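Long-range contacts in putative ADP-Ribosyltransferase Scabin (Streptomyces scabiei 87.22, PDB 5EWY), which is a putative toxin and mono-ADP-ribosyltransferase that probably transfers the ADP-ribose of NAD+ to DNA: residues Val143-Thr148 with Glu160-Gly165; Glu60-Asp65 with Tyr101-Tyr106; Leu124-Tyr129 with Thr182-Met187; Thr74-Asp79 with Gly132-Ile137. All blocks are in the same frame, centred on the assembly; numbering follows the deposited sequence.

Contact 1 (Val143-Thr148 with Glu160-Gly165); sequences VDVNKT and EVAFPG. With 5TQ (4-(8-fluoranyl-6-oxidanylidene-1,3,4,5-tetrahydrobenzo[c][1,6]naphthyridin-2-yl)butanoic acid), chain B.
V143 and A162 form an antiparallel hydrogen-bonded pair, and their two bonds close the tight end of this contact: V143 N to A162 O at 2.8 Å and A162 N to V143 O at 2.8 Å, both nearly straight. The V143 carbonyl also takes a CA-H...O contact from V161. Beside this pair, with V143 CG1 anti to the backbone N (chi1 179°), V143 CG2 is left beside that N and lies 3.9 Å from P164 CG, the two side chains crossing at about a right angle. V145 turns its CG2 onto the aliphatic part of E160, 3.7 Å from E160 CG, while its backbone N donates to E160 O. The extended E160 side chain also borders the inhibitor, its CB 3.3 Å from F20 of 5TQ, and its OE2 is bonded to S117 OG.

Beyond V145 the helix leads off, and waters mediate. One donates to D144 OD1 and E160 O and accepts from N146 N; a second accepts from E160 N and lies within bonding distance of N146 OD1, which H153 also holds. D144 is the N-cap of the helix, its OD1 accepting from K147 N at 3.1 Å from above the carboxylate plane, while OD2 binds Y120 OH.

Strand 160-164 runs between 143-144 and 115-119 in a three-stranded antiparallel sheet, with helix 103-108 touching V143, V145 and E160 and strand 75-79 meeting V161 and F163 through L75.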
# COMPACT_ATOMS: atom_id res chain seq x y z
N VAL A 143 2.49 -0.37 8.13
CA VAL A 143 3.02 -1.46 8.95
C VAL A 143 3.86 -2.37 8.05
O VAL A 143 3.35 -2.93 7.07
CB VAL A 143 1.89 -2.25 9.62
CG1 VAL A 143 2.48 -3.38 10.44
CG2 VAL A 143 1.02 -1.34 10.49
N ASP A 144 5.13 -2.54 8.38
CA ASP A 144 5.99 -3.45 7.63
C ASP A 144 5.66 -4.87 8.05
O ASP A 144 5.93 -5.28 9.18
CB ASP A 144 7.46 -3.10 7.86
CG ASP A 144 8.40 -3.91 7.00
OD1 ASP A 144 8.21 -5.14 6.92
OD2 ASP A 144 9.34 -3.35 6.40
N VAL A 145 5.03 -5.62 7.14
CA VAL A 145 4.47 -6.91 7.52
C VAL A 145 5.56 -7.87 7.97
O VAL A 145 5.45 -8.50 9.02
CB VAL A 145 3.63 -7.50 6.37
CG1 VAL A 145 3.29 -8.99 6.63
CG2 VAL A 145 2.35 -6.72 6.21
N ASN A 146 6.62 -8.02 7.17
CA ASN A 146 7.64 -9.00 7.53
C ASN A 146 8.40 -8.61 8.80
O ASN A 146 8.83 -9.49 9.56
CB ASN A 146 8.60 -9.24 6.37
CG ASN A 146 7.95 -9.97 5.23
OD1 ASN A 146 6.77 -10.36 5.30
ND2 ASN A 146 8.70 -10.17 4.17
N LYS A 147 8.55 -7.31 9.07
CA LYS A 147 9.17 -6.90 10.33
C LYS A 147 8.25 -7.15 11.51
O LYS A 147 8.72 -7.32 12.64
CB LYS A 147 9.55 -5.42 10.29
CG LYS A 147 10.70 -5.10 9.36
CD LYS A 147 11.10 -3.64 9.48
CE LYS A 147 12.14 -3.24 8.44
NZ LYS A 147 13.34 -4.10 8.51
N THR A 148 6.94 -7.15 11.28
CA THR A 148 5.94 -7.34 12.32
C THR A 148 5.64 -8.81 12.59
O THR A 148 5.52 -9.19 13.76
CB THR A 148 4.65 -6.61 11.91
OG1 THR A 148 4.97 -5.22 11.73
CG2 THR A 148 3.55 -6.75 12.94
N GLU A 160 5.28 -7.00 1.99
CA GLU A 160 4.08 -6.19 2.11
C GLU A 160 4.26 -5.08 3.14
O GLU A 160 4.92 -5.26 4.17
CB GLU A 160 2.90 -7.08 2.51
CG GLU A 160 1.59 -6.34 2.58
CD GLU A 160 0.43 -7.22 2.91
OE1 GLU A 160 0.59 -8.46 2.87
OE2 GLU A 160 -0.65 -6.65 3.21
N VAL A 161 3.62 -3.96 2.86
CA VAL A 161 3.42 -2.86 3.81
C VAL A 161 1.91 -2.64 3.88
O VAL A 161 1.26 -2.37 2.85
CB VAL A 161 4.17 -1.59 3.38
CG1 VAL A 161 3.88 -0.43 4.35
CG2 VAL A 161 5.68 -1.84 3.28
N ALA A 162 1.36 -2.76 5.08
CA ALA A 162 -0.08 -2.66 5.28
C ALA A 162 -0.45 -1.30 5.86
O ALA A 162 0.03 -0.94 6.95
CB ALA A 162 -0.55 -3.75 6.23
N PHE A 163 -1.31 -0.56 5.17
CA PHE A 163 -1.67 0.78 5.59
C PHE A 163 -2.97 0.76 6.38
O PHE A 163 -4.05 0.59 5.79
CB PHE A 163 -1.78 1.74 4.39
CG PHE A 163 -0.44 2.24 3.96
CD1 PHE A 163 0.10 3.38 4.53
CD2 PHE A 163 0.33 1.51 3.07
CE1 PHE A 163 1.37 3.81 4.18
CE2 PHE A 163 1.60 1.92 2.72
CZ PHE A 163 2.13 3.07 3.27
N PRO A 164 -2.94 0.91 7.71
CA PRO A 164 -4.20 0.94 8.47
C PRO A 164 -4.96 2.22 8.17
O PRO A 164 -4.41 3.32 8.26
CB PRO A 164 -3.74 0.89 9.94
CG PRO A 164 -2.26 0.59 9.90
CD PRO A 164 -1.77 1.11 8.57
N GLY A 165 -6.22 2.07 7.79
CA GLY A 165 -7.01 3.19 7.35
C GLY A 165 -6.81 3.54 5.90
O GLY A 165 -7.41 4.51 5.43
N12 5TQ B . -5.42 -8.14 -2.70
C13 5TQ B . -5.68 -7.44 -3.81
C15 5TQ B . -6.48 -9.02 -2.11
C17 5TQ B . -8.39 -7.63 -1.17
C01 5TQ B . 0.47 -6.47 -2.21
C02 5TQ B . 0.81 -7.23 -1.10
C03 5TQ B . -0.13 -8.05 -0.48
C04 5TQ B . -1.43 -8.10 -0.97
C05 5TQ B . -1.79 -7.36 -2.12
C06 5TQ B . -0.83 -6.53 -2.72
C07 5TQ B . -1.18 -5.77 -3.91
C08 5TQ B . -3.13 -7.39 -2.65
C09 5TQ B . -3.39 -6.60 -3.81
N10 5TQ B . -2.44 -5.82 -4.38
C11 5TQ B . -4.19 -8.17 -2.15
C14 5TQ B . -4.74 -6.64 -4.36
C16 5TQ B . -7.92 -8.56 -2.27
C18 5TQ B . -8.03 -6.19 -1.48
O19 5TQ B . -0.33 -5.03 -4.48
F20 5TQ B . 2.06 -7.17 -0.63
O21 5TQ B . -8.89 -5.29 -1.30
O22 5TQ B . -6.89 -5.92 -1.91
O HOH W 1 7.32 -6.58 4.73
O HOH W 2 5.09 -9.67 3.19

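Contact 2 (Glu60-Asp65 with Tyr101-Tyr106); sequences ERITPD and YDIESY
R61 lies across the Y101 ring and supplies much of the first shell. Its CB sits over one face toward the rim, a CH-pi contact 3.9 Å from the ring centroid. The chain then bends at chi3 (61°), which turns NE back, and Y101 CE1 lies over the centre of the guanidinium, 3.6 Å from R61 CZ, with the two planes 31° apart. Alongside, I62 CG2 meets I103 CD1 at 3.6 Å.

Polar contacts continue where the chains run close. T63 OG1 donates to D102 OD1 at 2.8 Å, using the anti lone pair of that oxygen, and T63 O accepts from I103 N at 2.9 Å. The bond from T63 N to Y101 O is long and weak, and Y101 O has a second donor in Y115 OH.

A second shell fixes these groups. R61 NH1 is bonded to I97 O, and Y101 OH to V96 O and D58 N, which hold both partners of the R61-Y101 contact. P64, after a cis peptide bond, rests on T148 and I149 of helix 145-149, as does I103.

D102 has two roles: OD1 takes the threonine hydroxyl, and OD2 accepts from S105 N at 2.9 Å. This is a classical aspartate N-cap, here opening helix 103-108, joined by a single backbone bridge to the loop that precedes strand 75-79.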
# COMPACT_ATOMS: atom_id res chain seq x y z
N GLU A 60 -4.74 0.99 18.15
CA GLU A 60 -4.51 0.16 19.33
C GLU A 60 -5.01 -1.26 19.13
O GLU A 60 -4.64 -2.14 19.91
CB GLU A 60 -5.15 0.81 20.56
CG GLU A 60 -4.44 2.08 21.00
CD GLU A 60 -5.11 2.78 22.17
OE1 GLU A 60 -6.08 2.21 22.74
OE2 GLU A 60 -4.68 3.89 22.53
N ARG A 61 -5.83 -1.51 18.11
CA ARG A 61 -6.34 -2.84 17.85
C ARG A 61 -5.46 -3.65 16.91
O ARG A 61 -5.74 -4.83 16.68
CB ARG A 61 -7.75 -2.75 17.26
CG ARG A 61 -8.79 -2.33 18.28
CD ARG A 61 -10.15 -2.10 17.64
NE ARG A 61 -10.67 -3.30 17.00
CZ ARG A 61 -11.68 -3.31 16.14
NH1 ARG A 61 -12.28 -2.17 15.80
NH2 ARG A 61 -12.09 -4.44 15.59
N ILE A 62 -4.40 -3.05 16.36
CA ILE A 62 -3.51 -3.79 15.49
C ILE A 62 -2.80 -4.86 16.30
O ILE A 62 -2.28 -4.59 17.40
CB ILE A 62 -2.49 -2.85 14.83
CG1 ILE A 62 -3.19 -1.83 13.94
CG2 ILE A 62 -1.48 -3.65 14.02
CD1 ILE A 62 -2.30 -0.68 13.53
N THR A 63 -2.78 -6.08 15.78
CA THR A 63 -2.02 -7.17 16.38
C THR A 63 -1.24 -7.88 15.29
O THR A 63 -1.66 -7.91 14.14
CB THR A 63 -2.92 -8.19 17.14
OG1 THR A 63 -3.91 -8.75 16.26
CG2 THR A 63 -3.61 -7.53 18.30
N PRO A 64 -0.06 -8.41 15.62
CA PRO A 64 0.69 -8.14 16.85
C PRO A 64 1.21 -6.71 16.84
O PRO A 64 0.88 -5.96 15.92
CB PRO A 64 1.84 -9.15 16.79
CG PRO A 64 2.03 -9.41 15.36
CD PRO A 64 0.69 -9.30 14.71
N ASP A 65 1.99 -6.33 17.85
CA ASP A 65 2.49 -4.97 17.92
C ASP A 65 3.16 -4.58 16.60
O ASP A 65 4.08 -5.28 16.15
CB ASP A 65 3.49 -4.84 19.07
CG ASP A 65 2.82 -4.91 20.44
OD1 ASP A 65 1.63 -4.54 20.54
OD2 ASP A 65 3.49 -5.32 21.40
N TYR A 101 -8.23 -7.06 12.27
CA TYR A 101 -7.07 -6.27 12.67
C TYR A 101 -5.82 -7.11 12.88
O TYR A 101 -4.73 -6.55 12.99
CB TYR A 101 -7.38 -5.49 13.96
CG TYR A 101 -7.98 -4.13 13.70
CD1 TYR A 101 -9.32 -3.99 13.37
CD2 TYR A 101 -7.20 -2.98 13.75
CE1 TYR A 101 -9.87 -2.75 13.13
CE2 TYR A 101 -7.75 -1.74 13.51
CZ TYR A 101 -9.08 -1.63 13.19
OH TYR A 101 -9.65 -0.39 12.95
N ASP A 102 -5.93 -8.44 12.95
CA ASP A 102 -4.73 -9.25 13.11
C ASP A 102 -4.03 -9.40 11.77
O ASP A 102 -4.61 -9.90 10.80
CB ASP A 102 -5.01 -10.62 13.71
CG ASP A 102 -3.72 -11.38 13.95
OD1 ASP A 102 -3.00 -11.02 14.91
OD2 ASP A 102 -3.41 -12.30 13.17
N ILE A 103 -2.77 -8.98 11.72
CA ILE A 103 -2.05 -8.90 10.45
C ILE A 103 -1.79 -10.28 9.89
O ILE A 103 -1.97 -10.52 8.68
CB ILE A 103 -0.76 -8.09 10.64
CG1 ILE A 103 -1.12 -6.61 10.77
CG2 ILE A 103 0.19 -8.31 9.45
CD1 ILE A 103 -0.11 -5.84 11.48
N GLU A 104 -1.33 -11.21 10.73
CA GLU A 104 -1.06 -12.56 10.25
C GLU A 104 -2.32 -13.19 9.67
O GLU A 104 -2.27 -13.83 8.61
CB GLU A 104 -0.51 -13.41 11.40
CG GLU A 104 0.24 -14.64 10.97
CD GLU A 104 0.71 -15.49 12.13
OE1 GLU A 104 0.35 -15.21 13.31
OE2 GLU A 104 1.45 -16.46 11.86
N SER A 105 -3.46 -13.02 10.34
CA SER A 105 -4.72 -13.57 9.84
C SER A 105 -5.07 -12.97 8.49
O SER A 105 -5.44 -13.70 7.56
CB SER A 105 -5.86 -13.30 10.83
OG SER A 105 -5.67 -13.96 12.07
N TYR A 106 -4.93 -11.65 8.35
CA TYR A 106 -5.29 -10.95 7.11
C TYR A 106 -4.41 -11.40 5.95
O TYR A 106 -4.90 -11.62 4.84
CB TYR A 106 -5.13 -9.44 7.34
CG TYR A 106 -5.08 -8.60 6.09
CD1 TYR A 106 -6.21 -8.43 5.31
CD2 TYR A 106 -3.90 -7.96 5.69
CE1 TYR A 106 -6.18 -7.66 4.16
CE2 TYR A 106 -3.87 -7.19 4.54
CZ TYR A 106 -5.01 -7.04 3.78
OH TYR A 106 -5.01 -6.28 2.63

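Contact 3 (Leu124-Tyr129 with Thr182-Met187); sequences LYKTWY and TRTEKM. With 5TQ (4-(8-fluoranyl-6-oxidanylidene-1,3,4,5-tetrahydrobenzo[c][1,6]naphthyridin-2-yl)butanoic acid), chain B.
A bend at chi4 (-74°) brings K126 NZ to R183 O, and chi1 of 75° sets Y125 CG between its backbone N and carbonyl carbon, from where the ring meets R183 and E185. K126 NZ donates to R183 O at 2.7 Å and to Y125 OH at 3.1 Å, and a water links it to T182 O. The same R183 carbonyl lies 3.4 Å from Y125 CE1. K126 CG lies over one face of the Y125 ring, toward its rim, and E185 CG makes an off-centre CH-pi contact with that ring.

R183 and T184 both face D179, a G1 beta bulge at the start of strand 184-192, an edge strand of the four-stranded sheet within this chain. The partner is a 3-10 turn leading to W128, whose indole lies over the inhibitor with CZ2 3.3 Å from C05 of 5TQ. L124 CD2 touches the same ligand at C01, 3.7 Å away. On the exposed side R183 CD, 3.6 Å from K126 O, also approaches the poorly ordered Y129 ring.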
# COMPACT_ATOMS: atom_id res chain seq x y z
N LEU A 124 5.61 -6.99 -8.15
CA LEU A 124 4.69 -7.96 -7.59
C LEU A 124 3.42 -8.05 -8.43
O LEU A 124 2.73 -9.08 -8.41
CB LEU A 124 4.36 -7.61 -6.13
CG LEU A 124 3.63 -8.76 -5.38
CD1 LEU A 124 4.59 -9.87 -5.13
CD2 LEU A 124 3.14 -8.23 -4.07
N TYR A 125 3.10 -7.01 -9.18
CA TYR A 125 1.94 -7.03 -10.06
C TYR A 125 1.96 -8.23 -10.99
O TYR A 125 0.89 -8.71 -11.41
CB TYR A 125 1.84 -5.72 -10.87
CG TYR A 125 2.83 -5.61 -12.01
CD1 TYR A 125 2.53 -6.06 -13.28
CD2 TYR A 125 4.07 -5.01 -11.81
CE1 TYR A 125 3.45 -5.97 -14.30
CE2 TYR A 125 4.99 -4.91 -12.83
CZ TYR A 125 4.67 -5.37 -14.08
OH TYR A 125 5.55 -5.34 -15.13
N LYS A 126 3.14 -8.75 -11.33
CA LYS A 126 3.24 -9.88 -12.24
C LYS A 126 2.65 -11.15 -11.65
O LYS A 126 2.36 -12.09 -12.40
CB LYS A 126 4.71 -10.12 -12.62
CG LYS A 126 5.35 -8.94 -13.35
CD LYS A 126 6.78 -9.26 -13.71
CE LYS A 126 7.41 -8.10 -14.48
NZ LYS A 126 6.91 -8.04 -15.87
N THR A 127 2.48 -11.20 -10.32
CA THR A 127 1.90 -12.37 -9.68
C THR A 127 0.40 -12.27 -9.52
O THR A 127 -0.22 -13.28 -9.16
CB THR A 127 2.50 -12.60 -8.28
OG1 THR A 127 2.03 -11.63 -7.34
CG2 THR A 127 4.00 -12.62 -8.32
N TRP A 128 -0.18 -11.09 -9.71
CA TRP A 128 -1.60 -10.86 -9.48
C TRP A 128 -2.30 -10.93 -10.83
O TRP A 128 -2.24 -9.98 -11.62
CB TRP A 128 -1.81 -9.50 -8.83
CG TRP A 128 -1.37 -9.45 -7.41
CD1 TRP A 128 -0.26 -8.83 -6.91
CD2 TRP A 128 -2.03 -10.04 -6.30
NE1 TRP A 128 -0.19 -9.01 -5.55
CE2 TRP A 128 -1.28 -9.74 -5.15
CE3 TRP A 128 -3.20 -10.79 -6.16
CZ2 TRP A 128 -1.65 -10.17 -3.88
CZ3 TRP A 128 -3.57 -11.21 -4.90
CH2 TRP A 128 -2.81 -10.90 -3.78
N TYR A 129 -2.96 -12.04 -11.09
CA TYR A 129 -3.62 -12.23 -12.37
C TYR A 129 -4.93 -11.45 -12.40
O TYR A 129 -5.62 -11.30 -11.39
CB TYR A 129 -3.79 -13.72 -12.64
CG TYR A 129 -2.44 -14.41 -12.72
CD1 TYR A 129 -1.70 -14.40 -13.89
CD2 TYR A 129 -1.89 -15.03 -11.60
CE1 TYR A 129 -0.46 -15.00 -13.96
CE2 TYR A 129 -0.65 -15.64 -11.66
CZ TYR A 129 0.06 -15.62 -12.85
OH TYR A 129 1.30 -16.23 -12.92
N THR A 182 1.20 -10.64 -21.21
CA THR A 182 2.63 -10.65 -20.97
C THR A 182 3.00 -10.27 -19.55
O THR A 182 4.17 -10.35 -19.18
CB THR A 182 3.34 -9.68 -21.94
OG1 THR A 182 2.80 -8.37 -21.77
CG2 THR A 182 3.14 -10.13 -23.39
N ARG A 183 2.03 -9.83 -18.73
CA ARG A 183 2.32 -9.38 -17.37
C ARG A 183 3.38 -8.28 -17.37
O ARG A 183 4.33 -8.30 -16.59
CB ARG A 183 2.76 -10.55 -16.48
CG ARG A 183 1.74 -11.68 -16.40
CD ARG A 183 2.33 -12.97 -15.85
NE ARG A 183 3.53 -13.42 -16.55
CZ ARG A 183 3.55 -13.99 -17.75
NH1 ARG A 183 2.41 -14.23 -18.41
NH2 ARG A 183 4.71 -14.34 -18.29
N THR A 184 3.18 -7.28 -18.22
CA THR A 184 4.10 -6.15 -18.30
C THR A 184 3.31 -4.86 -18.23
O THR A 184 2.13 -4.81 -18.53
CB THR A 184 4.88 -6.19 -19.62
OG1 THR A 184 3.97 -6.15 -20.72
CG2 THR A 184 5.80 -7.39 -19.69
N GLU A 185 3.97 -3.78 -17.83
CA GLU A 185 3.30 -2.49 -17.78
C GLU A 185 3.24 -1.87 -19.17
O GLU A 185 4.20 -1.96 -19.95
CB GLU A 185 4.02 -1.53 -16.82
CG GLU A 185 3.89 -1.92 -15.39
CD GLU A 185 4.71 -1.04 -14.44
OE1 GLU A 185 5.95 -0.95 -14.59
OE2 GLU A 185 4.07 -0.46 -13.53
N LYS A 186 2.10 -1.24 -19.47
CA LYS A 186 1.90 -0.51 -20.72
C LYS A 186 2.32 0.93 -20.45
O LYS A 186 1.52 1.78 -20.08
CB LYS A 186 0.47 -0.62 -21.19
CG LYS A 186 0.03 -2.07 -21.42
CD LYS A 186 -1.31 -2.17 -22.12
CE LYS A 186 -2.44 -1.67 -21.26
NZ LYS A 186 -3.77 -1.89 -21.91
N MET A 187 3.61 1.19 -20.60
CA MET A 187 4.18 2.42 -20.06
C MET A 187 3.73 3.67 -20.80
O MET A 187 3.76 4.75 -20.21
CB MET A 187 5.69 2.31 -19.94
CG MET A 187 6.10 1.26 -18.90
SD MET A 187 7.80 1.41 -18.36
CE MET A 187 7.66 2.91 -17.37
N12 5TQ B . -5.42 -8.14 -2.70
C13 5TQ B . -5.68 -7.44 -3.81
C15 5TQ B . -6.48 -9.02 -2.11
C17 5TQ B . -8.39 -7.63 -1.17
C01 5TQ B . 0.47 -6.47 -2.21
C02 5TQ B . 0.81 -7.23 -1.10
C03 5TQ B . -0.13 -8.05 -0.48
C04 5TQ B . -1.43 -8.10 -0.97
C05 5TQ B . -1.79 -7.36 -2.12
C06 5TQ B . -0.83 -6.53 -2.72
C07 5TQ B . -1.18 -5.77 -3.91
C08 5TQ B . -3.13 -7.39 -2.65
C09 5TQ B . -3.39 -6.60 -3.81
N10 5TQ B . -2.44 -5.82 -4.38
C11 5TQ B . -4.19 -8.17 -2.15
C14 5TQ B . -4.74 -6.64 -4.36
C16 5TQ B . -7.92 -8.56 -2.27
C18 5TQ B . -8.03 -6.19 -1.48
O19 5TQ B . -0.33 -5.03 -4.48
F20 5TQ B . 2.06 -7.17 -0.63
O21 5TQ B . -8.89 -5.29 -1.30
O22 5TQ B . -6.89 -5.92 -1.91
O HOH W 3 6.57 -10.48 -17.32

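Contact 4 (Thr74-Asp79 with Gly132-Ile137); sequences TLYRSD and GYNYYI. With 5TQ (4-(8-fluoranyl-6-oxidanylidene-1,3,4,5-tetrahydrobenzo[c][1,6]naphthyridin-2-yl)butanoic acid), chain B.
Strands 75-79 and 133-137 run antiparallel, with 152° between their directions and 4.5 Å between their axes at closest approach. The L75-I137 and R77-Y135 pairs are hydrogen-bonded in both directions, the shortest bonds being I137 N to L75 O and Y135 N to R77 O.

On one face Y76 and Y136 form a T-shaped stack: the Y76 edge, through CE2, points at the face of Y136 near its rim, with the centroids 5.3 Å apart and the planes at 80°. Y136 OH is bonded to E185 and H122. On the other face I137 CD1 packs 3.8 Å from R77 CB, and D79 CB approaches Y135 CE1, whose ring edge also takes R77 O in its plane.

R77 CG is anti to the backbone N (chi1 176°), and the chain stays extended to NE. NE and NH1 both grip D79 OD2, with NE at 2.8 Å, from the same face of the carboxylate; this side-on salt bridge would steady the guanidinium. NH1 also donates to O22 of 5TQ at 2.8 Å, and NH2 is held by S117 O.

S78 hydrogen-bonds the lactam of the inhibitor through its backbone: its N donates to O19 at 2.8 Å and its O accepts from N10 at 2.7 Å. In ADP-ribosyltransferases such a paired backbone grip typically recognises the nicotinamide amide of NAD+, which this inhibitor probably imitates.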
# COMPACT_ATOMS: atom_id res chain seq x y z
N THR A 74 9.21 4.65 -2.93
CA THR A 74 7.99 4.33 -3.64
C THR A 74 7.54 2.92 -3.29
O THR A 74 8.36 2.00 -3.22
CB THR A 74 8.22 4.42 -5.14
OG1 THR A 74 8.74 5.71 -5.47
CG2 THR A 74 6.92 4.20 -5.92
N LEU A 75 6.24 2.78 -3.02
CA LEU A 75 5.57 1.51 -2.81
C LEU A 75 4.61 1.30 -3.97
O LEU A 75 4.33 2.21 -4.75
CB LEU A 75 4.83 1.48 -1.47
CG LEU A 75 5.69 1.69 -0.21
CD1 LEU A 75 4.80 1.79 1.02
CD2 LEU A 75 6.72 0.62 -0.03
N TYR A 76 4.08 0.08 -4.04
CA TYR A 76 3.25 -0.31 -5.17
C TYR A 76 2.03 -1.07 -4.69
O TYR A 76 2.05 -1.70 -3.64
CB TYR A 76 4.05 -1.16 -6.20
CG TYR A 76 5.37 -0.52 -6.50
CD1 TYR A 76 6.48 -0.78 -5.70
CD2 TYR A 76 5.50 0.38 -7.53
CE1 TYR A 76 7.68 -0.12 -5.93
CE2 TYR A 76 6.71 1.03 -7.77
CZ TYR A 76 7.76 0.73 -6.97
OH TYR A 76 8.94 1.40 -7.19
N ARG A 77 0.97 -0.98 -5.47
CA ARG A 77 -0.22 -1.77 -5.22
C ARG A 77 -0.82 -2.19 -6.55
O ARG A 77 -1.19 -1.32 -7.36
CB ARG A 77 -1.25 -1.00 -4.40
CG ARG A 77 -2.53 -1.80 -4.21
CD ARG A 77 -3.52 -1.11 -3.27
NE ARG A 77 -4.84 -1.75 -3.39
CZ ARG A 77 -5.21 -2.86 -2.76
NH1 ARG A 77 -6.43 -3.35 -2.99
NH2 ARG A 77 -4.44 -3.46 -1.88
N SER A 78 -0.95 -3.51 -6.76
CA SER A 78 -1.72 -4.07 -7.87
C SER A 78 -3.20 -3.99 -7.48
O SER A 78 -3.56 -4.39 -6.38
CB SER A 78 -1.28 -5.53 -8.05
OG SER A 78 -2.03 -6.14 -9.07
N ASP A 79 -4.02 -3.41 -8.34
CA ASP A 79 -5.45 -3.31 -8.05
C ASP A 79 -6.20 -3.34 -9.36
O ASP A 79 -5.80 -2.70 -10.34
CB ASP A 79 -5.72 -2.02 -7.26
CG ASP A 79 -6.98 -2.06 -6.43
OD1 ASP A 79 -8.01 -2.61 -6.92
OD2 ASP A 79 -6.96 -1.55 -5.28
N GLY A 132 -5.44 -5.31 -13.24
CA GLY A 132 -5.20 -4.49 -14.37
C GLY A 132 -4.29 -3.31 -14.21
O GLY A 132 -3.95 -2.78 -15.21
N TYR A 133 -3.95 -2.93 -12.98
CA TYR A 133 -3.11 -1.79 -12.79
C TYR A 133 -2.06 -1.98 -11.72
O TYR A 133 -2.26 -2.65 -10.78
CB TYR A 133 -4.02 -0.64 -12.34
CG TYR A 133 -5.12 -0.27 -13.31
CD1 TYR A 133 -4.89 0.57 -14.33
CD2 TYR A 133 -6.37 -0.80 -13.19
CE1 TYR A 133 -5.88 0.88 -15.23
CE2 TYR A 133 -7.33 -0.50 -14.09
CZ TYR A 133 -7.08 0.35 -15.09
OH TYR A 133 -8.04 0.67 -15.98
N ASN A 134 -0.94 -1.31 -11.93
CA ASN A 134 0.13 -1.21 -10.93
C ASN A 134 0.17 0.25 -10.47
O ASN A 134 0.61 1.12 -11.22
CB ASN A 134 1.46 -1.67 -11.54
CG ASN A 134 2.51 -1.97 -10.50
OD1 ASN A 134 2.21 -2.45 -9.39
ND2 ASN A 134 3.78 -1.68 -10.84
N TYR A 135 -0.28 0.51 -9.25
CA TYR A 135 -0.25 1.85 -8.66
C TYR A 135 1.06 2.11 -7.94
O TYR A 135 1.66 1.21 -7.35
CB TYR A 135 -1.41 2.03 -7.69
CG TYR A 135 -2.75 2.14 -8.37
CD1 TYR A 135 -3.52 1.02 -8.65
CD2 TYR A 135 -3.26 3.37 -8.72
CE1 TYR A 135 -4.75 1.13 -9.29
CE2 TYR A 135 -4.46 3.51 -9.35
CZ TYR A 135 -5.23 2.38 -9.63
OH TYR A 135 -6.42 2.58 -10.26
N TYR A 136 1.52 3.37 -8.06
CA TYR A 136 2.76 3.87 -7.49
C TYR A 136 2.38 4.82 -6.36
O TYR A 136 1.55 5.71 -6.54
CB TYR A 136 3.54 4.64 -8.56
CG TYR A 136 4.12 3.80 -9.68
CD1 TYR A 136 3.31 2.94 -10.43
CD2 TYR A 136 5.45 3.82 -9.96
CE1 TYR A 136 3.83 2.19 -11.43
CE2 TYR A 136 5.99 3.02 -10.95
CZ TYR A 136 5.16 2.19 -11.68
OH TYR A 136 5.72 1.44 -12.67
N ILE A 137 2.93 4.57 -5.16
CA ILE A 137 2.49 5.20 -3.92
C ILE A 137 3.68 5.84 -3.23
O ILE A 137 4.76 5.23 -3.15
CB ILE A 137 1.84 4.14 -3.01
CG1 ILE A 137 0.55 3.67 -3.67
CG2 ILE A 137 1.58 4.66 -1.59
CD1 ILE A 137 0.03 2.35 -3.13
N12 5TQ B . -5.42 -8.14 -2.70
C13 5TQ B . -5.68 -7.44 -3.81
C15 5TQ B . -6.48 -9.02 -2.11
C17 5TQ B . -8.39 -7.63 -1.17
C01 5TQ B . 0.47 -6.47 -2.21
C02 5TQ B . 0.81 -7.23 -1.10
C03 5TQ B . -0.13 -8.05 -0.48
C04 5TQ B . -1.43 -8.10 -0.97
C05 5TQ B . -1.79 -7.36 -2.12
C06 5TQ B . -0.83 -6.53 -2.72
C07 5TQ B . -1.18 -5.77 -3.91
C08 5TQ B . -3.13 -7.39 -2.65
C09 5TQ B . -3.39 -6.60 -3.81
N10 5TQ B . -2.44 -5.82 -4.38
C11 5TQ B . -4.19 -8.17 -2.15
C14 5TQ B . -4.74 -6.64 -4.36
C16 5TQ B . -7.92 -8.56 -2.27
C18 5TQ B . -8.03 -6.19 -1.48
O19 5TQ B . -0.33 -5.03 -4.48
F20 5TQ B . 2.06 -7.17 -0.63
O21 5TQ B . -8.89 -5.29 -1.30
O22 5TQ B . -6.89 -5.92 -1.91

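How the contacts relate
Contacts 1 and 4 lie nearer the chain's centre, contact 1 buried and contact 4 partly so, and rest on backbone pairing between strands, one in the three-stranded sheet, the other in the four-stranded sheet, packing together through L75. Contact 2 is partly buried and contact 3 lies at the surface, on opposite sides of the centre, and side chains do more of the work: an arginine side chain against a tyrosine ring in one, a lysine gripping a carbonyl in the other. Contact 2 meets contact 1 through I103 on V143, while E185 of contact 3 bonds to N134 of contact 4. Contacts 1, 3 and 4 all touch the inhibitor, whereas contact 2 stands apart from it.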